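Local coordinates for extracellular haem-binding protein (Streptomyces reticuli, PDB 3FPW), which binds and degrades haem outside the cell, binds iron, and as an oligomer interacts with its cognate two-component sensor kinase, at residues 158-162 and 163-167. Numbering follows the deposited sequence.
Sequences VTAKG and APVAG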
ATOM      1  N   VAL A 158     -24.391  16.088   1.400  1.00 17.25           N
ATOM      2  CA  VAL A 158     -25.802  15.919   1.693  1.00 17.18           C
ATOM      3  C   VAL A 158     -25.900  15.928   3.196  1.00 17.45           C
ATOM      4  O   VAL A 158     -25.073  15.311   3.890  1.00 17.30           O
ATOM      5  CB  VAL A 158     -26.329  14.579   1.142  1.00 17.04           C
ATOM      6  CG1 VAL A 158     -27.720  14.290   1.665  1.00 18.21           C
ATOM      7  CG2 VAL A 158     -26.305  14.574  -0.415  1.00 17.02           C
ATOM      8  N   THR A 159     -26.890  16.644   3.722  1.00 18.02           N
ATOM      9  CA  THR A 159     -27.003  16.761   5.160  1.00 18.08           C
ATOM     10  C   THR A 159     -28.291  16.172   5.685  1.00 18.87           C
ATOM     11  O   THR A 159     -29.194  15.832   4.926  1.00 18.86           O
ATOM     12  CB  THR A 159     -26.970  18.237   5.630  1.00 17.76           C
ATOM     13  OG1 THR A 159     -28.068  18.935   5.029  1.00 20.64           O
ATOM     14  CG2 THR A 159     -25.647  18.912   5.244  1.00 19.36           C
ATOM     15  N   ALA A 160     -28.341  16.046   7.003  1.00 20.24           N
ATOM     16  CA  ALA A 160     -29.555  15.705   7.733  1.00 22.02           C
ATOM     17  C   ALA A 160     -29.445  16.415   9.073  1.00 23.61           C
ATOM     18  O   ALA A 160     -28.425  16.320   9.740  1.00 23.49           O
ATOM     19  CB  ALA A 160     -29.664  14.182   7.915  1.00 21.85           C
ATOM     20  N   LYS A 161     -30.475  17.177   9.439  1.00 25.99           N
ATOM     21  CA  LYS A 161     -30.462  17.967  10.677  1.00 28.00           C
ATOM     22  C   LYS A 161     -29.290  18.943  10.758  1.00 27.64           C
ATOM     23  O   LYS A 161     -28.746  19.210  11.835  1.00 28.50           O
ATOM     24  CB  LYS A 161     -30.496  17.056  11.906  1.00 28.66           C
ATOM     25  CG  LYS A 161     -31.719  16.141  11.944  1.00 32.35           C
ATOM     26  CD  LYS A 161     -32.453  16.232  13.298  1.00 36.17           C
ATOM     27  CE  LYS A 161     -31.848  15.330  14.387  1.00 40.43           C
ATOM     28  NZ  LYS A 161     -32.436  15.621  15.741  1.00 39.62           N
ATOM     29  N   GLY A 162     -28.902  19.480   9.612  1.00 27.42           N
ATOM     30  CA  GLY A 162     -27.817  20.424   9.574  1.00 26.85           C
ATOM     31  C   GLY A 162     -26.438  19.797   9.577  1.00 26.00           C
ATOM     32  O   GLY A 162     -25.452  20.505   9.417  1.00 27.73           O
ATOM     33  N   ALA A 163     -26.348  18.479   9.742  1.00 23.91           N
ATOM     34  CA  ALA A 163     -25.032  17.846   9.827  1.00 21.66           C
ATOM     35  C   ALA A 163     -24.762  17.042   8.562  1.00 19.79           C
ATOM     36  O   ALA A 163     -25.671  16.424   8.019  1.00 19.75           O
ATOM     37  CB  ALA A 163     -24.961  16.938  11.050  1.00 22.75           C
ATOM     38  N   PRO A 164     -23.505  17.016   8.099  1.00 18.37           N
ATOM     39  CA  PRO A 164     -23.224  16.215   6.891  1.00 17.39           C
ATOM     40  C   PRO A 164     -23.431  14.726   7.141  1.00 16.83           C
ATOM     41  O   PRO A 164     -22.978  14.219   8.183  1.00 16.90           O
ATOM     42  CB  PRO A 164     -21.726  16.520   6.607  1.00 16.52           C
ATOM     43  CG  PRO A 164     -21.175  16.987   7.918  1.00 17.77           C
ATOM     44  CD  PRO A 164     -22.316  17.717   8.605  1.00 18.73           C
ATOM     45  N   VAL A 165     -24.102  14.025   6.224  1.00 16.36           N
ATOM     46  CA  VAL A 165     -24.271  12.565   6.363  1.00 16.34           C
ATOM     47  C   VAL A 165     -23.676  11.770   5.203  1.00 15.73           C
ATOM     48  O   VAL A 165     -23.372  10.585   5.347  1.00 15.63           O
ATOM     49  CB  VAL A 165     -25.745  12.138   6.597  1.00 16.86           C
ATOM     50  CG1 VAL A 165     -26.267  12.655   7.950  1.00 17.26           C
ATOM     51  CG2 VAL A 165     -26.616  12.625   5.450  1.00 17.18           C
ATOM     52  N   ALA A 166     -23.505  12.414   4.056  1.00 14.72           N
ATOM     53  CA  ALA A 166     -22.933  11.727   2.910  1.00 14.00           C
ATOM     54  C   ALA A 166     -22.320  12.743   1.955  1.00 14.10           C
ATOM     55  O   ALA A 166     -22.631  13.937   2.008  1.00 14.73           O
ATOM     56  CB  ALA A 166     -24.006  10.913   2.188  1.00 14.81           C
ATOM     57  N   GLY A 167     -21.453  12.257   1.086  1.00 13.59           N
ATOM     58  CA  GLY A 167     -20.993  13.063  -0.050  1.00 13.61           C
ATOM     59  C   GLY A 167     -21.282  12.289  -1.311  1.00 13.12           C
ATOM     60  O   GLY A 167     -21.178  11.063  -1.325  1.00 12.56           O
TER
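V158 and the pair V165-A166 form a classic beta bulge in the hairpin of strands 155-160 and 163-171. V158 O takes V165 N at 2.8 Å, almost straight and in the carbonyl plane, and A166 N more loosely at 3.3 Å, tilted from that plane. V158 N returns a bond to A166 O (2.8 Å).

This is the tight end. With chi1 at -66°, V165 sets CG2 between its own N and carbonyl carbon, where it lies 3.5 Å from V158 O, while CG1 packs on A160 CB at 3.7 Å. A160 and A166 pack on strand 59-65, and V158 and T159 pair in parallel with a strand of the second subunit.

On the solvent side, the type I' turn from A160 to A163, K161, G162 and A163 are exposed while A160 is buried. A160 N bonds to A163 O at 2.9 Å, and A163 N to A160 O at 3.0 Å from above the carbonyl plane. The end of K161 runs off from the partner strand, and at phi 82° K161 O leaves G162 no room for a side chain. Shared V158 O thus satisfies two N-H groups, absorbing the bulge's extra residue.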